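Local coordinates for HpcH/HpaI aldolase/citrate lyase family protein (Burkholderia cenocepacia, PDB 4MF4) that belongs to the HpcH/HpaI aldolase/citrate lyase family, each of its six chains folding as a TIM barrel of eight parallel strands, at residues G35-A40 / V65-R70; P86-W91 / L104-I109; G170-E175 / M212-A217. All blocks are in the same frame, centred on the assembly; numbering follows the deposited sequence. Where two conformers were deposited one is given.

Contact 1 of 3, residues G35-A40 / V65-R70; sequences GSDSAA and VASQLR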
loop_
_atom_site.group_PDB
_atom_site.type_symbol
_atom_site.label_atom_id
_atom_site.label_comp_id
_atom_site.label_asym_id
_atom_site.label_seq_id
_atom_site.Cartn_x
_atom_site.Cartn_y
_atom_site.Cartn_z
ATOM N N GLY A 35 1.467 -9.713 -10.109
ATOM C CA GLY A 35 1.548 -9.170 -8.752
ATOM C C GLY A 35 0.232 -8.753 -8.125
ATOM O O GLY A 35 0.193 -7.882 -7.246
ATOM N N SER A 36 -0.842 -9.405 -8.553
ATOM C CA SER A 36 -2.210 -8.983 -8.273
ATOM C C SER A 36 -2.909 -10.019 -7.409
ATOM O O SER A 36 -2.965 -11.184 -7.794
ATOM C CB SER A 36 -2.972 -8.875 -9.633
ATOM O OG SER A 36 -4.390 -8.732 -9.426
ATOM N N ASP A 37 -3.458 -9.608 -6.271
ATOM C CA ASP A 37 -4.225 -10.546 -5.393
ATOM C C ASP A 37 -5.492 -11.067 -6.088
ATOM O O ASP A 37 -5.814 -12.241 -6.043
ATOM C CB ASP A 37 -4.629 -9.889 -4.057
ATOM C CG ASP A 37 -3.455 -9.514 -3.193
ATOM O OD1 ASP A 37 -2.313 -9.997 -3.413
ATOM O OD2 ASP A 37 -3.697 -8.719 -2.262
ATOM N N SER A 38 -6.204 -10.165 -6.754
ATOM C CA SER A 38 -7.422 -10.548 -7.454
ATOM C C SER A 38 -7.110 -11.524 -8.586
ATOM O O SER A 38 -7.828 -12.492 -8.767
ATOM C CB SER A 38 -8.165 -9.301 -7.957
ATOM O OG SER A 38 -7.270 -8.393 -8.570
ATOM N N ALA A 39 -6.009 -11.299 -9.302
ATOM C CA ALA A 39 -5.617 -12.179 -10.404
ATOM C C ALA A 39 -5.260 -13.553 -9.874
ATOM O O ALA A 39 -5.631 -14.557 -10.485
ATOM C CB ALA A 39 -4.454 -11.633 -11.214
ATOM N N ALA A 40 -4.563 -13.588 -8.740
ATOM C CA ALA A 40 -4.147 -14.868 -8.124
ATOM C C ALA A 40 -5.374 -15.649 -7.651
ATOM O O ALA A 40 -5.449 -16.900 -7.820
ATOM C CB ALA A 40 -3.213 -14.622 -6.948
ATOM N N VAL A 65 3.926 -11.560 -1.450
ATOM C CA VAL A 65 3.874 -13.016 -1.459
ATOM C C VAL A 65 2.797 -13.520 -0.504
ATOM O O VAL A 65 1.967 -14.359 -0.866
ATOM C CB VAL A 65 5.248 -13.625 -1.088
ATOM C CG1 VAL A 65 5.097 -15.112 -0.760
ATOM C CG2 VAL A 65 6.248 -13.353 -2.201
ATOM N N ALA A 66 2.809 -13.002 0.718
ATOM C CA ALA A 66 1.799 -13.364 1.703
ATOM C C ALA A 66 0.351 -13.058 1.226
ATOM O O ALA A 66 -0.536 -13.845 1.434
ATOM C CB ALA A 66 2.081 -12.641 3.042
ATOM N N SER A 67 0.154 -11.901 0.604
ATOM C CA SER A 67 -1.161 -11.496 0.125
ATOM C C SER A 67 -1.670 -12.379 -1.063
ATOM O O SER A 67 -2.879 -12.666 -1.163
ATOM C CB SER A 67 -1.124 -10.011 -0.235
ATOM O OG SER A 67 -0.853 -9.227 0.934
ATOM N N GLN A 68 -0.755 -12.801 -1.933
ATOM C CA GLN A 68 -1.086 -13.749 -3.019
ATOM C C GLN A 68 -1.309 -15.178 -2.500
ATOM O O GLN A 68 -2.214 -15.902 -2.969
ATOM C CB GLN A 68 -0.086 -13.718 -4.138
ATOM C CG GLN A 68 -0.317 -12.498 -4.983
ATOM C CD GLN A 68 0.851 -12.210 -5.884
ATOM O OE1 GLN A 68 1.018 -12.872 -6.927
ATOM N NE2 GLN A 68 1.649 -11.211 -5.515
ATOM N N LEU A 69 -0.518 -15.595 -1.538
ATOM C CA LEU A 69 -0.825 -16.891 -0.887
ATOM C C LEU A 69 -2.227 -16.934 -0.276
ATOM O O LEU A 69 -2.940 -17.921 -0.389
ATOM C CB LEU A 69 0.256 -17.265 0.131
ATOM C CG LEU A 69 1.625 -17.561 -0.499
ATOM C CD1 LEU A 69 2.627 -17.780 0.650
ATOM C CD2 LEU A 69 1.617 -18.735 -1.463
ATOM N N ARG A 70 -2.593 -15.882 0.425
ATOM C CA ARG A 70 -3.870 -15.784 1.088
ATOM C C ARG A 70 -4.907 -15.778 0.030
ATOM O O ARG A 70 -5.948 -16.433 0.173
ATOM C CB ARG A 70 -3.956 -14.485 1.938
ATOM C CG ARG A 70 -3.348 -14.577 3.308
ATOM C CD ARG A 70 -3.175 -13.190 3.908
ATOM N NE ARG A 70 -2.662 -13.401 5.213
ATOM C CZ ARG A 70 -1.711 -12.692 5.784
ATOM N NH1 ARG A 70 -1.162 -11.640 5.155
ATOM N NH2 ARG A 70 -1.334 -13.068 6.992
HETATM O O HOH W 1 2.506 -12.299 -9.195
HETATM O O HOH W 2 0.143 -8.606 -4.259
HETATM O O HOH W 3 -0.851 -12.532 -8.805
#
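This is a water-mediated packing contact between two helices on the outside of a TIM barrel: the start of helix 37-43, which follows the first strand (27-32), meets helix 62-73, which follows the second (50-54). The backbones come closest at D37 and Q68, whose CA atoms are 5.1 Å apart. Q68 reaches across from its helix, with CG anti to its own carbonyl carbon (chi1 -77°) and the chain extended beyond it, so that the amide ends beside G35. There NE2 lies 3.8 Å from G35 CA, while CG of Q68 lies 4.1 Å from CB of A40. Both ends of the amide have partners. OE1 lies within bonding distance of two waters, one accepting from G35 N and the other also close to S36 O; they have more acceptors in reach than protons, so not every such bond need form at once. NE2 gives its strongest bond to N60 OD1. G35 has a positive phi of 71°, which favours glycine. S36 then N-caps the helix, its OG accepting from A39 N at 3.0 Å. Subunit contacts lie close by, since S38 OG bonds L34 O of the third subunit and G35 O bonds R63 of the fourth. The carboxylate of D37 comes up against CB of S67, whose hydroxyl is bonded to R63 O of its own chain. A further water donates to both G35 O and D37 OD1, the latter at 2.9 Å.

Contact 2 of 3, residues P86-W91 / L104-I109; sequences PAREPW and LMFPCI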
loop_
_atom_site.group_PDB
_atom_site.type_symbol
_atom_site.label_atom_id
_atom_site.label_comp_id
_atom_site.label_asym_id
_atom_site.label_seq_id
_atom_site.Cartn_x
_atom_site.Cartn_y
_atom_site.Cartn_z
ATOM N N PRO A 86 14.222 -14.708 -5.149
ATOM C CA PRO A 86 15.104 -13.915 -5.996
ATOM C C PRO A 86 16.527 -14.469 -6.092
ATOM O O PRO A 86 17.151 -14.329 -7.134
ATOM C CB PRO A 86 15.133 -12.530 -5.304
ATOM C CG PRO A 86 13.989 -12.542 -4.351
ATOM C CD PRO A 86 13.879 -13.988 -3.919
ATOM N N ALA A 87 17.013 -15.079 -5.003
ATOM C CA ALA A 87 18.418 -15.500 -4.868
ATOM C C ALA A 87 18.511 -16.449 -3.665
ATOM O O ALA A 87 17.589 -16.561 -2.879
ATOM C CB ALA A 87 19.322 -14.297 -4.632
ATOM N N ARG A 88 19.643 -17.115 -3.536
ATOM C CA ARG A 88 19.811 -18.095 -2.485
ATOM C C ARG A 88 20.432 -17.437 -1.243
ATOM O O ARG A 88 21.537 -17.785 -0.863
ATOM C CB ARG A 88 20.693 -19.211 -3.021
ATOM C CG ARG A 88 20.457 -20.536 -2.378
ATOM C CD ARG A 88 21.309 -21.573 -3.054
ATOM N NE ARG A 88 22.710 -21.320 -2.819
ATOM C CZ ARG A 88 23.571 -20.877 -3.713
ATOM N NH1 ARG A 88 23.225 -20.695 -4.983
ATOM N NH2 ARG A 88 24.821 -20.704 -3.326
ATOM N N GLU A 89 19.741 -16.450 -0.666
ATOM C CA GLU A 89 20.187 -15.744 0.522
ATOM C C GLU A 89 19.332 -16.226 1.685
ATOM O O GLU A 89 18.117 -16.254 1.573
ATOM C CB GLU A 89 19.991 -14.229 0.388
ATOM C CG GLU A 89 20.675 -13.532 -0.808
ATOM C CD GLU A 89 22.193 -13.536 -0.752
ATOM O OE1 GLU A 89 22.791 -13.803 0.320
ATOM O OE2 GLU A 89 22.806 -13.280 -1.811
ATOM N N PRO A 90 19.957 -16.578 2.809
ATOM C CA PRO A 90 19.187 -17.046 3.955
ATOM C C PRO A 90 17.943 -16.174 4.290
ATOM O O PRO A 90 16.830 -16.697 4.496
ATOM C CB PRO A 90 20.207 -17.021 5.109
ATOM C CG PRO A 90 21.557 -17.142 4.468
ATOM C CD PRO A 90 21.422 -16.610 3.049
ATOM N N TRP A 91 18.116 -14.850 4.328
ATOM C CA TRP A 91 17.004 -13.984 4.753
ATOM C C TRP A 91 15.801 -14.005 3.809
ATOM O O TRP A 91 14.651 -13.960 4.255
ATOM C CB TRP A 91 17.495 -12.549 5.027
ATOM C CG TRP A 91 17.606 -11.626 3.847
ATOM C CD1 TRP A 91 18.700 -11.460 3.043
ATOM C CD2 TRP A 91 16.646 -10.644 3.401
ATOM N NE1 TRP A 91 18.462 -10.476 2.083
ATOM C CE2 TRP A 91 17.208 -9.972 2.276
ATOM C CE3 TRP A 91 15.376 -10.279 3.818
ATOM C CZ2 TRP A 91 16.558 -8.926 1.632
ATOM C CZ3 TRP A 91 14.718 -9.259 3.156
ATOM C CH2 TRP A 91 15.303 -8.604 2.069
ATOM N N LEU A 104 9.501 -24.232 -2.932
ATOM C CA LEU A 104 10.356 -23.128 -3.333
ATOM C C LEU A 104 11.140 -23.490 -4.573
ATOM O O LEU A 104 11.624 -24.649 -4.701
ATOM C CB LEU A 104 11.343 -22.835 -2.231
ATOM C CG LEU A 104 10.836 -22.219 -0.955
ATOM C CD1 LEU A 104 12.033 -21.757 -0.124
ATOM C CD2 LEU A 104 9.866 -21.100 -1.244
ATOM N N MET A 105 11.249 -22.532 -5.490
ATOM C CA MET A 105 12.099 -22.673 -6.650
ATOM C C MET A 105 13.320 -21.754 -6.485
ATOM O O MET A 105 13.177 -20.559 -6.216
ATOM C CB MET A 105 11.362 -22.319 -7.945
ATOM C CG MET A 105 12.218 -22.603 -9.181
ATOM S SD MET A 105 11.414 -22.220 -10.735
ATOM C CE MET A 105 9.852 -23.050 -10.563
ATOM N N PHE A 106 14.518 -22.318 -6.661
ATOM C CA PHE A 106 15.779 -21.553 -6.605
ATOM C C PHE A 106 16.357 -21.346 -8.021
ATOM O O PHE A 106 16.574 -22.322 -8.784
ATOM C CB PHE A 106 16.786 -22.318 -5.748
ATOM C CG PHE A 106 16.437 -22.357 -4.317
ATOM C CD1 PHE A 106 15.525 -23.283 -3.834
ATOM C CD2 PHE A 106 16.984 -21.426 -3.444
ATOM C CE1 PHE A 106 15.211 -23.327 -2.485
ATOM C CE2 PHE A 106 16.665 -21.450 -2.111
ATOM C CZ PHE A 106 15.763 -22.411 -1.628
ATOM N N PRO A 107 16.598 -20.089 -8.392
ATOM C CA PRO A 107 17.158 -19.776 -9.689
ATOM C C PRO A 107 18.633 -20.116 -9.732
ATOM O O PRO A 107 19.259 -20.292 -8.702
ATOM C CB PRO A 107 16.981 -18.261 -9.808
ATOM C CG PRO A 107 16.816 -17.741 -8.457
ATOM C CD PRO A 107 16.346 -18.888 -7.570
ATOM N N CYS A 108 19.204 -20.149 -10.916
ATOM C CA CYS A 108 20.666 -20.160 -10.992
ATOM C C CYS A 108 21.352 -21.230 -10.126
ATOM O O CYS A 108 22.264 -20.894 -9.366
ATOM C CB CYS A 108 21.234 -18.810 -10.475
ATOM S SG CYS A 108 20.594 -17.257 -11.144
ATOM N N ILE A 109 20.959 -22.492 -10.220
ATOM C CA ILE A 109 21.653 -23.528 -9.435
ATOM C C ILE A 109 22.638 -24.198 -10.402
ATOM O O ILE A 109 22.206 -24.799 -11.386
ATOM C CB ILE A 109 20.675 -24.576 -8.859
ATOM C CG1 ILE A 109 19.746 -23.957 -7.802
ATOM C CG2 ILE A 109 21.421 -25.777 -8.299
ATOM C CD1 ILE A 109 20.404 -23.526 -6.514
#
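Within the two segments the phenyl ring of F106 is approached obliquely, whereas the guanidinium of R88 has C108 O near its plane at the edge. The aliphatic part of R88 makes the approach to the ring, with CG of R88 3.7 Å from CD2 and 3.9 Å from CE2 of F106, and the guanidinium and ring planes stand 43° apart. At the guanidinium edge NH1 of R88 is 4.5 Å from C108 O, and CD1 of I109 is placed obliquely. It is therefore the methylenes of R88 that carry the packing. CG is anti to the backbone N (chi1 -153°), and the bend at chi3 (66°) turns the chain after CD, which rests 4.1 Å from CD1 of I109. The R88 chain crosses F106 and I109 each at about a right angle. Its polar end is held by helix 112-121, where NE bonds H117 ND1 and NH2 makes a long, weak ion pair with D114.

The contact joins elements of one beta-alpha-beta unit of the TIM barrel, strand 80-84, helix 90-98 and strand 103-106. The loop leaving the first strand thus packs against the end of the next strand and the loop after it. R88 is the centre of an inverse gamma turn in that first loop, and E89 occupies the N-cap position of helix 90-98. Nearer the first strand, the CB of P107 points toward the other loop and its ring atom CG meets P86 O at 3.7 Å. P86 and A87 also pack against W91 of the fourth subunit.

Contact 3 of 3, residues G170-E175 / M212-A217; sequences GVDEVE and MARVLA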
loop_
_atom_site.group_PDB
_atom_site.type_symbol
_atom_site.label_atom_id
_atom_site.label_comp_id
_atom_site.label_asym_id
_atom_site.label_seq_id
_atom_site.Cartn_x
_atom_site.Cartn_y
_atom_site.Cartn_z
ATOM N N GLY A 170 25.920 -25.753 -14.983
ATOM C CA GLY A 170 24.824 -26.496 -14.334
ATOM C C GLY A 170 24.471 -27.741 -15.117
ATOM O O GLY A 170 24.224 -28.794 -14.542
ATOM N N VAL A 171 24.447 -27.618 -16.444
ATOM C CA VAL A 171 24.175 -28.777 -17.278
ATOM C C VAL A 171 25.273 -29.842 -17.109
ATOM O O VAL A 171 24.954 -31.026 -16.978
ATOM C CB VAL A 171 23.949 -28.426 -18.761
ATOM C CG1 VAL A 171 23.700 -29.703 -19.546
ATOM C CG2 VAL A 171 22.731 -27.501 -18.924
ATOM N N ASP A 172 26.536 -29.428 -17.029
ATOM C CA ASP A 172 27.634 -30.392 -16.842
ATOM C C ASP A 172 27.534 -31.103 -15.485
ATOM O O ASP A 172 27.957 -32.247 -15.351
ATOM C CB ASP A 172 28.996 -29.708 -16.958
ATOM C CG ASP A 172 29.272 -29.183 -18.356
ATOM O OD1 ASP A 172 29.143 -29.948 -19.343
ATOM O OD2 ASP A 172 29.631 -27.997 -18.468
ATOM N N GLU A 173 26.937 -30.424 -14.503
ATOM C CA GLU A 173 26.864 -30.890 -13.144
ATOM C C GLU A 173 25.520 -31.538 -12.833
ATOM O O GLU A 173 25.281 -31.923 -11.703
ATOM C CB GLU A 173 27.101 -29.670 -12.191
ATOM C CG GLU A 173 28.542 -29.159 -12.116
ATOM C CD GLU A 173 29.429 -30.091 -11.286
ATOM O OE1 GLU A 173 30.309 -29.619 -10.554
ATOM O OE2 GLU A 173 29.207 -31.302 -11.310
ATOM N N VAL A 174 24.657 -31.709 -13.836
ATOM C CA VAL A 174 23.250 -32.000 -13.589
ATOM C C VAL A 174 22.967 -33.376 -12.991
ATOM O O VAL A 174 22.038 -33.530 -12.212
ATOM C CB VAL A 174 22.371 -31.785 -14.819
ATOM C CG1 VAL A 174 22.615 -32.861 -15.865
ATOM C CG2 VAL A 174 20.888 -31.802 -14.402
ATOM N N GLU A 175 23.775 -34.377 -13.318
ATOM C CA GLU A 175 23.565 -35.685 -12.721
ATOM C C GLU A 175 23.874 -35.612 -11.203
ATOM O O GLU A 175 23.147 -36.157 -10.399
ATOM C CB GLU A 175 24.380 -36.776 -13.454
ATOM C CG GLU A 175 23.979 -36.928 -14.944
ATOM C CD GLU A 175 24.648 -35.928 -15.904
ATOM O OE1 GLU A 175 25.551 -35.147 -15.482
ATOM O OE2 GLU A 175 24.280 -35.906 -17.120
ATOM N N MET A 212 19.041 -29.274 -22.965
ATOM C CA MET A 212 17.775 -29.555 -22.322
ATOM C C MET A 212 17.538 -31.070 -22.212
ATOM O O MET A 212 17.135 -31.552 -21.161
ATOM C CB MET A 212 16.633 -28.867 -23.060
ATOM C CG MET A 212 16.719 -27.339 -23.090
ATOM S SD MET A 212 15.531 -26.617 -24.242
ATOM C CE MET A 212 14.020 -27.176 -23.535
ATOM N N ALA A 213 17.782 -31.803 -23.309
ATOM C CA ALA A 213 17.640 -33.257 -23.361
ATOM C C ALA A 213 18.478 -33.896 -22.252
ATOM O O ALA A 213 17.999 -34.810 -21.569
ATOM C CB ALA A 213 18.043 -33.786 -24.756
ATOM N N ARG A 214 19.709 -33.401 -22.040
ATOM C CA ARG A 214 20.550 -33.909 -20.963
ATOM C C ARG A 214 19.926 -33.754 -19.592
ATOM O O ARG A 214 19.981 -34.672 -18.775
ATOM C CB ARG A 214 21.969 -33.299 -20.972
ATOM C CG ARG A 214 22.884 -33.951 -19.943
ATOM C CD ARG A 214 24.319 -33.465 -20.052
ATOM N NE ARG A 214 25.110 -33.783 -18.859
ATOM C CZ ARG A 214 26.374 -33.413 -18.687
ATOM N NH1 ARG A 214 27.010 -32.705 -19.613
ATOM N NH2 ARG A 214 27.008 -33.766 -17.592
ATOM N N VAL A 215 19.318 -32.602 -19.333
ATOM C CA VAL A 215 18.736 -32.344 -18.025
ATOM C C VAL A 215 17.546 -33.289 -17.786
ATOM O O VAL A 215 17.404 -33.920 -16.728
ATOM C CB VAL A 215 18.271 -30.850 -17.925
ATOM C CG1 VAL A 215 17.515 -30.622 -16.639
ATOM C CG2 VAL A 215 19.464 -29.909 -17.987
ATOM N N LEU A 216 16.659 -33.361 -18.768
ATOM C CA LEU A 216 15.528 -34.314 -18.701
ATOM C C LEU A 216 15.984 -35.761 -18.451
ATOM O O LEU A 216 15.397 -36.489 -17.623
ATOM C CB LEU A 216 14.710 -34.227 -19.996
ATOM C CG LEU A 216 13.559 -35.230 -20.193
ATOM C CD1 LEU A 216 12.531 -34.999 -19.089
ATOM C CD2 LEU A 216 12.906 -35.080 -21.557
ATOM N N ALA A 217 17.016 -36.189 -19.181
ATOM C CA ALA A 217 17.518 -37.562 -19.081
ATOM C C ALA A 217 18.122 -37.785 -17.729
ATOM O O ALA A 217 17.958 -38.852 -17.117
ATOM C CB ALA A 217 18.539 -37.839 -20.175
HETATM O O HOH W 4 21.806 -36.768 -18.500
#
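The guanidinium of R214 meets the carboxylate of E175 side-on, with two nitrogens each bonded to a different oxygen. NH2 donates to OE1 of E175 at 2.9 Å and 173°, almost straight, and NE donates to OE2 of E175 at the same 2.9 Å but more bent, at 155°. Both oxygens use their syn lone pairs, and the two flat groups are nearly coplanar, 28° apart. E175 gets there by a bend at chi2, whereas R214 stays extended from CG to NE with CG anti to its backbone N. OE2 of E175 also accepts from a water, which donates a second bond to R214 O and so ties the carboxylate to the backbone of helix 206-222.

A looser salt bridge completes the network: NH1 of R214 lies 3.5 Å from OD1 of D172, the carboxylate turned well out of the guanidinium plane. Over one face of the guanidinium sits V171 O, 3.2 Å above its centre, too far off the N-H directions to bond; this carbonyl instead accepts from V174 N. Its position above the cation would favour the positive charge electrostatically. Altogether R214 sits as a knob in a hole formed by V171, D172, V174 and E175.

Beneath the charges, V171 and V174 pack on V215, with CG2 of V174 4.2 Å from CG1 of V215. In the barrel's outer layer, V174 and V215 continue inward onto strand 185-188 at L186 and V188, and V171 reaches L193 of helix 190-196.

From the N terminus, contact 1 comes first and closes a loop of 24 residues that carries strand 50-54, joining the helices that follow the first two barrel strands. Contact 2 closes a loop of 12 residues around helix 90-98, within the unit of strands 80-84 and 103-106. Contact 3 closes the longest, 36 residues, bringing helices 168-172 and 174-178 together with helix 206-222. The three follow in series, none nested or crossed. Contacts 1 and 3 lie on opposite sides of the chain's centre, their centres 33 Å apart, whereas contacts 2 and 3 come within about 4 Å at their nearest atoms without touching. Contacts 1 and 2 both touch the fourth subunit.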